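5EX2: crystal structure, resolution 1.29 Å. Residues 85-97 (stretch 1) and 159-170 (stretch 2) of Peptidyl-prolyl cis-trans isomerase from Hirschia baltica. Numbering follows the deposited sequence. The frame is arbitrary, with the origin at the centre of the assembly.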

ATOM      1  N   ARG A  85      17.455  -9.000 -20.467  1.00 15.05           N
ATOM      2  CA  ARG A  85      16.584  -9.785 -21.325  1.00 16.10           C
ATOM      3  C   ARG A  85      15.179  -9.662 -20.782  1.00 15.95           C
ATOM      4  O   ARG A  85      14.988  -9.253 -19.639  1.00 15.90           O
ATOM      5  N   GLU A  86      14.196  -9.980 -21.611  1.00 19.80           N
ATOM      6  CA  GLU A  86      12.821  -9.938 -21.164  1.00 22.43           C
ATOM      7  C   GLU A  86      12.630 -11.061 -20.156  1.00 19.10           C
ATOM      8  O   GLU A  86      13.005 -12.205 -20.421  1.00 23.31           O
ATOM      9  N   PRO A  87      12.055 -10.743 -18.995  1.00 19.36           N
ATOM     10  CA  PRO A  87      11.870 -11.824 -18.033  1.00 18.56           C
ATOM     11  C   PRO A  87      10.750 -12.758 -18.432  1.00 21.37           C
ATOM     12  O   PRO A  87       9.841 -12.380 -19.179  1.00 17.98           O
ATOM     13  N   ASP A  88      10.818 -13.977 -17.920  1.00 20.12           N
ATOM     14  CA  ASP A  88       9.729 -14.921 -18.055  1.00 21.13           C
ATOM     15  C   ASP A  88       8.599 -14.553 -17.091  1.00 18.65           C
ATOM     16  O   ASP A  88       8.524 -15.058 -15.966  1.00 21.82           O
ATOM     17  N   LEU A  89       7.724 -13.653 -17.524  1.00 18.26           N
ATOM     18  CA  LEU A  89       6.737 -13.082 -16.624  1.00 16.50           C
ATOM     19  C   LEU A  89       5.551 -12.589 -17.433  1.00 19.38           C
ATOM     20  O   LEU A  89       5.741 -11.898 -18.434  1.00 22.79           O
ATOM     21  N   GLU A  90       4.346 -12.980 -17.028  1.00 19.49           N
ATOM     22  CA  GLU A  90       3.130 -12.561 -17.712  1.00 18.80           C
ATOM     23  C   GLU A  90       2.509 -11.341 -17.054  1.00 19.20           C
ATOM     24  O   GLU A  90       2.688 -11.089 -15.854  1.00 17.25           O
ATOM     25  N   ALA A  91       1.756 -10.593 -17.848  1.00 19.27           N
ATOM     26  CA  ALA A  91       1.040  -9.438 -17.347  1.00 19.74           C
ATOM     27  C   ALA A  91      -0.128  -9.883 -16.485  1.00 18.85           C
ATOM     28  O   ALA A  91      -0.545 -11.047 -16.514  1.00 18.92           O
ATOM     29  N   VAL A  92      -0.649  -8.937 -15.718  1.00 15.30           N
ATOM     30  CA  VAL A  92      -1.797  -9.183 -14.866  1.00 15.56           C
ATOM     31  C   VAL A  92      -2.901  -8.203 -15.249  1.00 15.12           C
ATOM     32  O   VAL A  92      -2.635  -7.035 -15.501  1.00 16.15           O
ATOM     33  N   ASP A  93      -4.138  -8.687 -15.304  1.00 16.09           N
ATOM     34  CA  ASP A  93      -5.254  -7.832 -15.689  1.00 16.95           C
ATOM     35  C   ASP A  93      -5.483  -6.763 -14.638  1.00 16.67           C
ATOM     36  O   ASP A  93      -5.296  -7.000 -13.439  1.00 14.89           O
ATOM     37  N   GLY A  94      -5.923  -5.595 -15.089  1.00 14.70           N
ATOM     38  CA  GLY A  94      -6.152  -4.482 -14.193  1.00 14.09           C
ATOM     39  C   GLY A  94      -7.122  -4.843 -13.081  1.00 12.62           C
ATOM     40  O   GLY A  94      -8.104  -5.568 -13.289  1.00 15.98           O
ATOM     41  N   GLU A  95      -6.817  -4.339 -11.891  1.00 11.82           N
ATOM     42  CA  GLU A  95      -7.654  -4.465 -10.713  1.00 12.56           C
ATOM     43  C   GLU A  95      -7.757  -3.075 -10.121  1.00  8.45           C
ATOM     44  O   GLU A  95      -7.067  -2.749  -9.144  1.00 12.27           O
ATOM     45  N   PHE A  96      -8.622  -2.247 -10.692  1.00 10.34           N
ATOM     46  CA  PHE A  96      -8.657  -0.842 -10.323  1.00  9.55           C
ATOM     47  C   PHE A  96      -9.668  -0.561  -9.219  1.00 10.74           C
ATOM     48  O   PHE A  96      -9.581   0.451  -8.525  1.00 10.80           O
ATOM     49  N   VAL A  97     -10.644  -1.446  -9.105  1.00  9.67           N
ATOM     50  CA  VAL A  97     -11.657  -1.355  -8.060  1.00  8.80           C
ATOM     51  C   VAL A  97     -11.927  -2.760  -7.565  1.00 10.02           C
ATOM     52  O   VAL A  97     -11.541  -3.736  -8.210  1.00 12.72           O
ATOM     53  N   ALA A 159       2.453   0.080 -12.302  1.00  8.60           N
ATOM     54  CA  ALA A 159       2.620   0.835 -13.520  1.00 10.62           C
ATOM     55  C   ALA A 159       1.972   0.101 -14.672  1.00 12.94           C
ATOM     56  O   ALA A 159       1.853  -1.119 -14.664  1.00 12.05           O
ATOM     57  N   ARG A 160       1.555   0.858 -15.673  1.00 13.21           N
ATOM     58  CA  ARG A 160       1.000   0.276 -16.875  1.00 17.42           C
ATOM     59  C   ARG A 160       1.062   1.289 -18.003  1.00 12.63           C
ATOM     60  O   ARG A 160       1.267   2.480 -17.766  1.00 16.14           O
ATOM     61  N   THR A 161       0.908   0.785 -19.220  1.00 18.60           N
ATOM     62  CA  THR A 161       0.771   1.609 -20.418  1.00 14.87           C
ATOM     63  C   THR A 161      -0.687   2.023 -20.608  1.00 18.69           C
ATOM     64  O   THR A 161      -1.498   1.861 -19.702  1.00 19.61           O
ATOM     65  N   ASN A 162      -1.036   2.563 -21.772  1.00 18.57           N
ATOM     66  CA  ASN A 162      -2.434   2.906 -22.020  1.00 22.52           C
ATOM     67  C   ASN A 162      -3.339   1.671 -21.925  1.00 19.85           C
ATOM     68  O   ASN A 162      -4.536   1.788 -21.662  1.00 25.52           O
ATOM     69  N   ASP A 163      -2.766   0.496 -22.147  1.00 17.33           N
ATOM     70  CA  ASP A 163      -3.476  -0.776 -22.023  1.00 14.89           C
ATOM     71  C   ASP A 163      -3.744  -1.119 -20.555  1.00 16.50           C
ATOM     72  O   ASP A 163      -2.799  -1.331 -19.791  1.00 16.03           O
ATOM     73  N   PRO A 164      -5.025  -1.217 -20.154  1.00 16.74           N
ATOM     74  CA  PRO A 164      -5.275  -1.435 -18.724  1.00 19.43           C
ATOM     75  C   PRO A 164      -4.795  -2.793 -18.203  1.00 15.77           C
ATOM     76  O   PRO A 164      -4.724  -2.965 -16.990  1.00 16.90           O
ATOM     77  N   ASN A 165      -4.461  -3.717 -19.095  1.00 17.53           N
ATOM     78  CA  ASN A 165      -4.031  -5.054 -18.703  1.00 14.79           C
ATOM     79  C   ASN A 165      -2.530  -5.284 -18.872  1.00 15.35           C
ATOM     80  O   ASN A 165      -2.080  -6.426 -18.938  1.00 20.58           O
ATOM     81  N   SER A 166      -1.760  -4.202 -18.907  1.00 15.52           N
ATOM     82  CA  SER A 166      -0.330  -4.294 -19.189  1.00 14.86           C
ATOM     83  C   SER A 166       0.547  -4.284 -17.935  1.00 13.73           C
ATOM     84  O   SER A 166       1.771  -4.374 -18.035  1.00 16.62           O
ATOM     85  N   GLY A 167      -0.057  -4.203 -16.756  1.00 13.88           N
ATOM     86  CA  GLY A 167       0.716  -4.270 -15.528  1.00 12.05           C
ATOM     87  C   GLY A 167       1.449  -5.591 -15.472  1.00 13.59           C
ATOM     88  O   GLY A 167       0.925  -6.612 -15.905  1.00 15.08           O
ATOM     89  N   LYS A 168       2.684  -5.579 -14.981  1.00 12.97           N
ATOM     90  CA  LYS A 168       3.493  -6.798 -14.985  1.00 12.80           C
ATOM     91  C   LYS A 168       4.489  -6.814 -13.848  1.00 12.89           C
ATOM     92  O   LYS A 168       4.352  -7.608 -12.921  1.00 12.99           O
ATOM     93  N   ASP A 169       5.499  -5.949 -13.929  1.00 11.95           N
ATOM     94  CA  ASP A 169       6.551  -5.887 -12.907  1.00  9.95           C
ATOM     95  C   ASP A 169       6.746  -4.489 -12.332  1.00  7.99           C
ATOM     96  O   ASP A 169       6.947  -4.321 -11.142  1.00  9.64           O
ATOM     97  N   GLN A 170       6.655  -3.470 -13.174  1.00  8.95           N
ATOM     98  CA  GLN A 170       6.907  -2.113 -12.716  1.00  9.63           C
ATOM     99  C   GLN A 170       5.842  -1.652 -11.756  1.00  8.70           C
ATOM    100  O   GLN A 170       4.651  -1.888 -11.975  1.00 10.16           O
TER

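Two direct hydrogen bonds join the stretches. Val92 N donates to Gly167 O at 2.8 Å, nearly straight. Gly94 N donates to Asn165 OD1 at 3.0 Å. Asn165 (chi1 m) has its CB sideways, but its amide end reaches across to make this bond. Its own N is held by Asp163 OD1 at 2.9 Å, within the turn from Asp163 to Ser166.

Waters fill the remaining polar gaps. Water 3 donates to Val92 O and Pro164 O and accepts from Gly167 N. Water 4 donates to Asp93 OD1 and Asn165 O. The ammonium of Lys168 is too far from Glu86 for a salt bridge, with NZ to OE1 at 4.1 Å; water 1 bridges the two. Water 2 accepts from Lys168 NZ and donates to Pro87 O and Leu89 O.

Lys168 (t, t, p, t) has the largest covered area. Its aliphatic chain lies along stretch 1, with CD 3.5 Å from Leu89 O and CG 3.7 Å from Glu90 O. Leu89 (t, p) points toward stretch 2. Its CD2 packs on Lys168 CG at 3.8 Å and Asp169 CB at 3.9 Å.

At the other end, Phe96 (chi1 m) also points toward stretch 2. Its CZ lies 3.7 Å from Pro164 CB and 3.5 Å from Arg160 NE. Glu90 and Glu95 point away.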

ATOM      1  CB  ARG A  85      17.048 -11.239 -21.381  1.00 20.38           C
ATOM      2  CG  ARG A  85      17.153 -11.921 -20.035  1.00 25.89           C
ATOM      3  CD  ARG A  85      17.534 -13.389 -20.192  1.00 34.75           C
ATOM      4  NE  ARG A  85      17.524 -14.099 -18.920  1.00 36.15           N
ATOM      5  CZ  ARG A  85      16.417 -14.496 -18.298  1.00 31.26           C
ATOM      6  NH1 ARG A  85      15.216 -14.248 -18.824  1.00 33.24           N
ATOM      7  NH2 ARG A  85      16.504 -15.129 -17.137  1.00 33.89           N
ATOM      8  CB  GLU A  86      11.860 -10.076 -22.342  1.00 29.50           C
ATOM      9  CG  GLU A  86      11.893  -8.877 -23.282  1.00 28.22           C
ATOM     10  CD  GLU A  86      11.463  -7.591 -22.594  1.00 30.57           C
ATOM     11  OE1 GLU A  86      10.604  -7.659 -21.686  1.00 26.89           O
ATOM     12  OE2 GLU A  86      11.996  -6.517 -22.955  1.00 29.14           O
ATOM     13  CB  PRO A  87      11.529 -11.090 -16.746  1.00 18.01           C
ATOM     14  CG  PRO A  87      10.865  -9.837 -17.197  1.00 17.38           C
ATOM     15  CD  PRO A  87      11.580  -9.452 -18.471  1.00 16.63           C
ATOM     16  CB  ASP A  88      10.225 -16.334 -17.785  1.00 20.28           C
ATOM     17  CG  ASP A  88       9.123 -17.361 -17.872  1.00 22.19           C
ATOM     18  OD1 ASP A  88       8.028 -17.035 -18.390  1.00 23.57           O
ATOM     19  OD2 ASP A  88       9.350 -18.504 -17.423  1.00 27.37           O
ATOM     20  CB  LEU A  89       7.363 -11.943 -15.824  1.00 18.84           C
ATOM     21  CG  LEU A  89       6.512 -11.305 -14.743  1.00 19.48           C
ATOM     22  CD1 LEU A  89       6.125 -12.327 -13.687  1.00 32.55           C
ATOM     23  CD2 LEU A  89       7.311 -10.172 -14.137  1.00 19.55           C
ATOM     24  CB  GLU A  90       2.112 -13.705 -17.748  1.00 21.86           C
ATOM     25  CG  GLU A  90       2.578 -14.925 -18.531  1.00 32.91           C
ATOM     26  CD  GLU A  90       2.821 -14.623 -19.998  1.00 43.56           C
ATOM     27  OE1 GLU A  90       1.987 -13.919 -20.608  1.00 51.24           O
ATOM     28  OE2 GLU A  90       3.855 -15.077 -20.535  1.00 51.53           O
ATOM     29  CB  ALA A  91       0.554  -8.579 -18.505  1.00 19.86           C
ATOM     30  CB  VAL A  92      -1.395  -9.056 -13.373  1.00 19.55           C
ATOM     31  CG1 VAL A  92      -0.637  -7.762 -13.115  1.00 24.39           C
ATOM     32  CG2 VAL A  92      -2.601  -9.188 -12.465  1.00 22.99           C
ATOM     33  CB  ASP A  93      -6.543  -8.639 -15.879  1.00 17.48           C
ATOM     34  CG  ASP A  93      -6.576  -9.404 -17.189  1.00 33.18           C
ATOM     35  OD1 ASP A  93      -5.646  -9.242 -18.001  1.00 25.22           O
ATOM     36  OD2 ASP A  93      -7.545 -10.165 -17.407  1.00 28.13           O
ATOM     37  CB  GLU A  95      -7.066  -5.449  -9.694  1.00 12.19           C
ATOM     38  CG  GLU A  95      -7.204  -6.908 -10.066  1.00 14.11           C
ATOM     39  CD  GLU A  95      -6.521  -7.820  -9.067  1.00 13.79           C
ATOM     40  OE1 GLU A  95      -5.328  -7.580  -8.764  1.00 12.91           O
ATOM     41  OE2 GLU A  95      -7.168  -8.781  -8.587  1.00 15.65           O
ATOM     42  CB  PHE A  96      -8.998   0.018 -11.539  1.00 11.90           C
ATOM     43  CG  PHE A  96      -8.091  -0.197 -12.735  1.00 10.93           C
ATOM     44  CD1 PHE A  96      -6.779  -0.587 -12.601  1.00 10.23           C
ATOM     45  CD2 PHE A  96      -8.585   0.007 -14.011  1.00 12.30           C
ATOM     46  CE1 PHE A  96      -5.988  -0.765 -13.732  1.00 12.46           C
ATOM     47  CE2 PHE A  96      -7.788  -0.168 -15.131  1.00 15.97           C
ATOM     48  CZ  PHE A  96      -6.495  -0.561 -14.983  1.00 14.51           C
ATOM     49  CB  VAL A  97     -12.976  -0.722  -8.562  1.00 12.04           C
ATOM     50  CG1 VAL A  97     -12.752   0.683  -9.077  1.00 14.71           C
ATOM     51  CG2 VAL A  97     -13.619  -1.578  -9.644  1.00 13.92           C
ATOM     52  CB  ALA A 159       4.079   1.054 -13.816  1.00 11.68           C
ATOM     53  CB  ARG A 160      -0.437  -0.186 -16.653  1.00 15.00           C
ATOM     54  CG  ARG A 160      -1.417   0.910 -16.316  1.00 19.73           C
ATOM     55  CD  ARG A 160      -2.806   0.342 -16.430  1.00 17.67           C
ATOM     56  NE  ARG A 160      -3.877   1.319 -16.257  1.00 18.93           N
ATOM     57  CZ  ARG A 160      -4.521   1.921 -17.259  1.00 22.46           C
ATOM     58  NH1 ARG A 160      -4.183   1.698 -18.524  1.00 24.35           N
ATOM     59  NH2 ARG A 160      -5.500   2.768 -16.993  1.00 20.57           N
ATOM     60  CB  THR A 161       1.248   0.859 -21.672  1.00 21.27           C
ATOM     61  OG1 THR A 161       0.352  -0.225 -21.954  1.00 21.80           O
ATOM     62  CG2 THR A 161       2.654   0.320 -21.480  1.00 25.35           C
ATOM     63  CB  ASN A 162      -2.615   3.548 -23.406  1.00 23.77           C
ATOM     64  CG  ASN A 162      -2.029   4.955 -23.501  1.00 18.49           C
ATOM     65  OD1 ASN A 162      -1.745   5.595 -22.491  1.00 24.71           O
ATOM     66  ND2 ASN A 162      -1.859   5.441 -24.728  1.00 21.79           N
ATOM     67  CB  ASP A 163      -2.651  -1.895 -22.668  1.00 22.73           C
ATOM     68  CG  ASP A 163      -3.332  -3.258 -22.599  1.00 21.01           C
ATOM     69  OD1 ASP A 163      -4.400  -3.407 -21.974  1.00 28.72           O
ATOM     70  OD2 ASP A 163      -2.777  -4.210 -23.188  1.00 42.59           O
ATOM     71  CB  PRO A 164      -6.804  -1.329 -18.614  1.00 18.06           C
ATOM     72  CG  PRO A 164      -7.299  -1.659 -19.956  1.00 16.84           C
ATOM     73  CD  PRO A 164      -6.278  -1.127 -20.915  1.00 18.21           C
ATOM     74  CB  ASN A 165      -4.800  -6.107 -19.499  1.00 19.00           C
ATOM     75  CG  ASN A 165      -6.255  -6.170 -19.115  1.00 17.94           C
ATOM     76  OD1 ASN A 165      -6.625  -5.890 -17.974  1.00 20.13           O
ATOM     77  ND2 ASN A 165      -7.095  -6.531 -20.071  1.00 26.13           N
ATOM     78  CB  SER A 166       0.084  -3.152 -20.114  1.00 19.38           C
ATOM     79  OG  SER A 166      -0.114  -1.895 -19.496  1.00 19.74           O
ATOM     80  CB  LYS A 168       4.222  -6.954 -16.319  1.00 13.21           C
ATOM     81  CG  LYS A 168       4.991  -8.265 -16.418  1.00 14.58           C
ATOM     82  CD  LYS A 168       5.552  -8.500 -17.808  1.00 17.92           C
ATOM     83  CE  LYS A 168       6.671  -7.540 -18.142  1.00 17.53           C
ATOM     84  NZ  LYS A 168       7.100  -7.725 -19.560  1.00 21.76           N
ATOM     85  CB  ASP A 169       7.881  -6.404 -13.469  1.00 11.17           C
ATOM     86  CG  ASP A 169       8.265  -5.788 -14.800  1.00 13.70           C
ATOM     87  OD1 ASP A 169       7.489  -5.018 -15.411  1.00 13.48           O
ATOM     88  OD2 ASP A 169       9.384  -6.108 -15.246  1.00 13.31           O
ATOM     89  CB  GLN A 170       6.995  -1.149 -13.895  1.00 10.65           C
ATOM     90  CG  GLN A 170       8.169  -1.445 -14.791  1.00 10.61           C
ATOM     91  CD  GLN A 170       8.339  -0.438 -15.888  1.00 14.32           C
ATOM     92  OE1 GLN A 170       8.416   0.761 -15.634  1.00 16.80           O
ATOM     93  NE2 GLN A 170       8.408  -0.918 -17.121  1.00 17.29           N
TER
HETATM   94  O   HOH W   1       9.431  -5.939 -19.998  1.00 23.70           O
HETATM   95  O   HOH W   2       8.106 -10.486 -19.489  1.00 26.45           O
HETATM   96  O   HOH W   3      -2.670  -4.327 -15.671  1.00 14.37           O
HETATM   97  O   HOH W   4      -2.983  -9.047 -18.506  1.00 22.69           O